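Local coordinates for protein carbon monoxide dehydrogenase (Thermococcus sp. AM4, PDB 6T7J) that probably oxidises carbon monoxide to carbon dioxide with ferredoxin as electron acceptor, and is seen here without nickel, its active-site cluster broken, at residues A[227-230]-A[231-235]; A[519-522]-A[523-526]. All coordinates share one frame; numbering follows the deposited sequence.

Contact 1 (A[227-230]-A[231-235]); sequences GWSG and SMMAT
Trp228 and Met232 lie side by side, one turn apart on helix 212-242, where the backbone widens into a pi-type turn at 227-230. The methyl CE of Met232 is 3.4 Å from CE3 of Trp228 and 3.7 Å from its CZ3, approaching the six-membered ring obliquely. CG of Met232 lies anti to the backbone N, and bends at chi2 (74°) and chi3 (76°) curl the thioether back along the helix to bring CE there. At the backbone, the widened turn leaves Gly227 O 3.5 Å from Met232 N, five residues on. The i to i+4 pattern resumes with Met233 N to Ser229 O, straight (159°) but at 2.5 Å so short that the exact distance is doubtful, and with Ala234 N to Gly230 O at 2.9 Å.

A second shell fixes these groups. The indole NE1 bonds Ser570 OG, and the ring makes an edge-to-face stack with Trp183, while Leu529 and Ile530 of helix 525-538 pack against Trp228 and Met232 respectively. The polar ends of the serines are satisfied within the protein: Ser229 OG bonds Glu160 OE2, and Ser231 OG turns back to Asp226 OD1 in the preceding turn. The stretch is buried, and the side chain of Ser231 lies about 10 Å from the broken iron–sulfur cluster. Met233 runs among helices 81-115 and 146-162, meeting Ala104, Val108 and Leu157. At the base of Met233, CB is 3.1 Å and CG 3.2 Å from Ser229 O.

Contact 2 (A[519-522]-A[523-526]); sequences MGSC and VDCS. With MSK (Broken Fe4S4 cluster), chain F.
Asp524 and Ser521 are joined by a hydrogen bond in which Ser521 N reaches OD2 of Asp524 over 3.4 Å; the N-H...O angle of 158° is fairly straight, but the length makes the bond weak. Holding CG beside its own backbone N, with chi1 at -78°, Asp524 reaches back over the preceding loop, and its CB comes 3.2 Å from Ser521 O. The two carboxylate oxygens divide their main work: OD2 forms a salt bridge with Arg527, and OD1 is hydrogen-bonded to Thr235 OG1. With an alanine here the carboxylate is gone, which would probably cost Arg527 this salt bridge and leave Ser521 N and Thr235 OG1 without this partner. Gly520 CA lies 3.4 Å from Asp524 OD2; a side chain there would run into that oxygen, and the backbone angles alone already call for glycine.

A second weak bond, from Cys525 N to Cys522 O at 3.3 Å, closes a type I beta turn over residues 522-525. The turn ends the loop that leads from strand 516-518, at one edge of a six-stranded parallel sheet with Rossmann-type strand order, into helix 525-538. Within the turn, Val523 O accepts from both Ser526 N and Ser526 OG, the hydroxyl 2.7 Å away.

Among van der Waals contacts, Val523 sets CG2 against Ser521 OG at 3.3 Å, while that hydroxyl is bonded to Glu309. Val523 also packs against His100 and His103 of helix 81-115.

Toward the metal, Cys522 belongs to the pocket of the broken Fe4S4 cluster, which also includes Cys305. Cys522 SG stands 3.2 Å from FE1, beyond the length of an ordinary iron–thiolate bond, and 3.4 Å from the cluster sulfide S5.

Overall arrangement
From the N terminus the chain first reaches contact 1, a local turn inside helix 212-242, and nearly 300 residues later contact 2, where the loop after strand 516-518 becomes helix 525-538. The two stand in series, neither nested nor crossed, and neither closes a long loop. In space their centres lie 9 Å apart. Thr235, at the end of contact 1, joins them: its OG1 is 2.7 Å from Asp524 OD1 and 2.8 Å from Ser526 OG, both probable hydrogen bonds. Val523 CG1 also packs on Ser231 OG. Helix 212-242 is thereby tied to the strand-to-helix turn that carries cluster-pocket Cys522.

Contact 1 (A[227-230]-A[231-235])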
ATOM      1  N   GLY A 227      12.913  -7.076   6.306  1.00 46.19           N
ATOM      2  CA  GLY A 227      14.238  -7.678   6.292  1.00 42.27           C
ATOM      3  C   GLY A 227      14.398  -8.804   7.295  1.00 45.02           C
ATOM      4  O   GLY A 227      14.923  -9.871   6.967  1.00 46.80           O
ATOM      5  N   TRP A 228      13.957  -8.582   8.529  1.00 45.76           N
ATOM      6  CA  TRP A 228      14.161  -9.539   9.607  1.00 47.96           C
ATOM      7  C   TRP A 228      13.027 -10.552   9.735  1.00 52.03           C
ATOM      8  O   TRP A 228      12.996 -11.306  10.713  1.00 53.36           O
ATOM      9  CB  TRP A 228      14.355  -8.798  10.930  1.00 44.87           C
ATOM     10  CG  TRP A 228      15.730  -8.226  11.082  1.00 55.29           C
ATOM     11  CD1 TRP A 228      16.105  -6.928  10.887  1.00 51.93           C
ATOM     12  CD2 TRP A 228      16.918  -8.936  11.450  1.00 56.42           C
ATOM     13  NE1 TRP A 228      17.453  -6.786  11.115  1.00 52.13           N
ATOM     14  CE2 TRP A 228      17.975  -8.005  11.461  1.00 55.55           C
ATOM     15  CE3 TRP A 228      17.190 -10.269  11.776  1.00 54.30           C
ATOM     16  CZ2 TRP A 228      19.283  -8.363  11.784  1.00 52.69           C
ATOM     17  CZ3 TRP A 228      18.490 -10.624  12.092  1.00 52.58           C
ATOM     18  CH2 TRP A 228      19.519  -9.674  12.096  1.00 49.80           C
ATOM     19  N   SER A 229      12.105 -10.595   8.775  1.00 44.87           N
ATOM     20  CA  SER A 229      11.003 -11.546   8.847  1.00 46.52           C
ATOM     21  C   SER A 229      10.625 -12.062   7.465  1.00 45.06           C
ATOM     22  O   SER A 229      10.905 -13.219   7.136  1.00 45.18           O
ATOM     23  CB  SER A 229       9.791 -10.909   9.526  1.00 46.13           C
ATOM     24  OG  SER A 229       8.709 -11.819   9.593  1.00 52.61           O
ATOM     25  N   GLY A 230       9.994 -11.216   6.652  1.00 44.90           N
ATOM     26  CA  GLY A 230       9.531 -11.611   5.334  1.00 43.71           C
ATOM     27  C   GLY A 230      10.628 -12.109   4.415  1.00 42.90           C
ATOM     28  O   GLY A 230      10.598 -13.258   3.966  1.00 45.83           O
ATOM     29  N   SER A 231      11.603 -11.246   4.123  1.00 44.89           N
ATOM     30  CA  SER A 231      12.752 -11.676   3.331  1.00 51.31           C
ATOM     31  C   SER A 231      13.518 -12.788   4.038  1.00 44.62           C
ATOM     32  O   SER A 231      14.022 -13.719   3.392  1.00 48.09           O
ATOM     33  CB  SER A 231      13.668 -10.484   3.051  1.00 48.34           C
ATOM     34  OG  SER A 231      13.323  -9.844   1.836  1.00 46.83           O
ATOM     35  N   MET A 232      13.608 -12.708   5.368  1.00 43.76           N
ATOM     36  CA  MET A 232      14.278 -13.747   6.145  1.00 46.45           C
ATOM     37  C   MET A 232      13.568 -15.087   5.996  1.00 50.46           C
ATOM     38  O   MET A 232      14.212 -16.126   5.803  1.00 46.91           O
ATOM     39  CB  MET A 232      14.345 -13.332   7.616  1.00 45.60           C
ATOM     40  CG  MET A 232      15.254 -14.203   8.461  1.00 46.90           C
ATOM     41  SD  MET A 232      17.000 -13.880   8.155  1.00 48.76           S
ATOM     42  CE  MET A 232      17.220 -12.338   9.033  1.00 44.07           C
ATOM     43  N   MET A 233      12.235 -15.081   6.095  1.00 46.60           N
ATOM     44  CA  MET A 233      11.470 -16.305   5.881  1.00 46.93           C
ATOM     45  C   MET A 233      11.662 -16.829   4.468  1.00 48.52           C
ATOM     46  O   MET A 233      11.822 -18.038   4.264  1.00 45.50           O
ATOM     47  CB  MET A 233       9.989 -16.059   6.147  1.00 45.50           C
ATOM     48  CG  MET A 233       9.579 -16.105   7.608  1.00 52.63           C
ATOM     49  SD  MET A 233       7.836 -15.688   7.810  1.00 56.67           S
ATOM     50  CE  MET A 233       7.311 -15.668   6.105  1.00 50.76           C
ATOM     51  N   ALA A 234      11.633 -15.936   3.477  1.00 46.30           N
ATOM     52  CA  ALA A 234      11.854 -16.354   2.098  1.00 51.69           C
ATOM     53  C   ALA A 234      13.178 -17.096   1.962  1.00 53.90           C
ATOM     54  O   ALA A 234      13.227 -18.207   1.422  1.00 53.28           O
ATOM     55  CB  ALA A 234      11.816 -15.140   1.167  1.00 51.29           C
ATOM     56  N   THR A 235      14.256 -16.505   2.482  1.00 50.62           N
ATOM     57  CA  THR A 235      15.576 -17.125   2.363  1.00 51.47           C
ATOM     58  C   THR A 235      15.635 -18.454   3.108  1.00 53.74           C
ATOM     59  O   THR A 235      16.090 -19.470   2.560  1.00 47.00           O
ATOM     60  CB  THR A 235      16.652 -16.168   2.881  1.00 51.27           C
ATOM     61  OG1 THR A 235      16.729 -15.020   2.026  1.00 47.72           O
ATOM     62  CG2 THR A 235      18.010 -16.859   2.921  1.00 46.08           C
TER

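Contact 2 (A[519-522]-A[523-526])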
ATOM      1  N   MET A 519      26.204 -13.625  -2.291  1.00 46.79           N
ATOM      2  CA  MET A 519      25.402 -14.159  -1.201  1.00 48.57           C
ATOM      3  C   MET A 519      23.954 -14.427  -1.600  1.00 50.59           C
ATOM      4  O   MET A 519      23.147 -14.798  -0.742  1.00 51.38           O
ATOM      5  CB  MET A 519      25.465 -13.216   0.002  1.00 48.44           C
ATOM      6  CG  MET A 519      26.868 -13.077   0.567  1.00 44.90           C
ATOM      7  SD  MET A 519      26.926 -12.346   2.212  1.00 44.43           S
ATOM      8  CE  MET A 519      26.366 -13.719   3.219  1.00 50.01           C
ATOM      9  N   GLY A 520      23.604 -14.255  -2.877  1.00 49.62           N
ATOM     10  CA  GLY A 520      22.335 -14.725  -3.402  1.00 51.13           C
ATOM     11  C   GLY A 520      21.508 -13.591  -3.995  1.00 51.85           C
ATOM     12  O   GLY A 520      22.041 -12.681  -4.634  1.00 50.01           O
ATOM     13  N   SER A 521      20.197 -13.665  -3.772  1.00 46.31           N
ATOM     14  CA  SER A 521      19.213 -12.810  -4.414  1.00 49.69           C
ATOM     15  C   SER A 521      18.826 -11.650  -3.497  1.00 50.65           C
ATOM     16  O   SER A 521      19.412 -11.446  -2.429  1.00 49.94           O
ATOM     17  CB  SER A 521      17.991 -13.640  -4.810  1.00 48.66           C
ATOM     18  OG  SER A 521      17.372 -14.209  -3.668  1.00 41.55           O
ATOM     19  N   CYS A 522      17.811 -10.887  -3.916  1.00 50.77           N
ATOM     20  CA  CYS A 522      17.412  -9.693  -3.175  1.00 50.34           C
ATOM     21  C   CYS A 522      16.869 -10.043  -1.797  1.00 49.79           C
ATOM     22  O   CYS A 522      17.111  -9.312  -0.829  1.00 46.58           O
ATOM     23  CB  CYS A 522      16.376  -8.900  -3.971  1.00 51.22           C
ATOM     24  SG  CYS A 522      17.072  -7.591  -5.000  1.00 71.90           S
ATOM     25  N   VAL A 523      16.121 -11.143  -1.683  1.00 46.56           N
ATOM     26  CA  VAL A 523      15.688 -11.575  -0.359  1.00 48.16           C
ATOM     27  C   VAL A 523      16.875 -12.102   0.437  1.00 48.71           C
ATOM     28  O   VAL A 523      16.895 -12.015   1.673  1.00 51.63           O
ATOM     29  CB  VAL A 523      14.562 -12.620  -0.467  1.00 51.74           C
ATOM     30  CG1 VAL A 523      13.265 -11.957  -0.928  1.00 48.60           C
ATOM     31  CG2 VAL A 523      14.962 -13.747  -1.404  1.00 43.69           C
ATOM     32  N   ASP A 524      17.893 -12.623  -0.250  1.00 43.92           N
ATOM     33  CA  ASP A 524      19.083 -13.122   0.423  1.00 51.35           C
ATOM     34  C   ASP A 524      19.939 -12.016   1.018  1.00 51.55           C
ATOM     35  O   ASP A 524      20.978 -12.323   1.615  1.00 44.25           O
ATOM     36  CB  ASP A 524      19.919 -13.967  -0.538  1.00 50.78           C
ATOM     37  CG  ASP A 524      19.354 -15.358  -0.723  1.00 52.39           C
ATOM     38  OD1 ASP A 524      18.289 -15.644  -0.136  1.00 54.97           O
ATOM     39  OD2 ASP A 524      19.971 -16.162  -1.452  1.00 50.78           O
ATOM     40  N   CYS A 525      19.549 -10.746   0.874  1.00 49.00           N
ATOM     41  CA  CYS A 525      20.145  -9.719   1.720  1.00 44.55           C
ATOM     42  C   CYS A 525      19.925 -10.038   3.190  1.00 48.37           C
ATOM     43  O   CYS A 525      20.710  -9.602   4.040  1.00 42.30           O
ATOM     44  CB  CYS A 525      19.573  -8.340   1.393  1.00 39.29           C
ATOM     45  SG  CYS A 525      19.891  -7.757  -0.274  1.00 57.14           S
ATOM     46  N   SER A 526      18.867 -10.798   3.507  1.00 49.56           N
ATOM     47  CA  SER A 526      18.690 -11.281   4.873  1.00 47.41           C
ATOM     48  C   SER A 526      19.939 -12.009   5.359  1.00 40.79           C
ATOM     49  O   SER A 526      20.333 -11.871   6.523  1.00 48.80           O
ATOM     50  CB  SER A 526      17.461 -12.192   4.960  1.00 44.82           C
ATOM     51  OG  SER A 526      17.535 -13.257   4.027  1.00 47.71           O
TER
HETATM   52  S1  MSK F 703      15.934  -8.187  -9.616  0.82 53.76           S
HETATM   53  S3  MSK F 703      15.096  -5.608  -7.445  1.00 60.52           S
HETATM   54  S4  MSK F 703      16.387  -4.848 -10.533  0.64 51.58           S
HETATM   55  S5  MSK F 703      18.141  -6.499  -8.060  1.00 55.01           S
HETATM   56 FE1  MSK F 703      15.543  -8.930  -7.518  0.87 63.68          FE
HETATM   57 FE2  MSK F 703      17.587  -6.618 -10.088  0.62 47.25          FE
HETATM   58 FE3  MSK F 703      16.820  -4.588  -8.415  0.55 48.47          FE
HETATM   59 FE4  MSK F 703      14.945  -6.142  -9.600  0.75 48.49          FE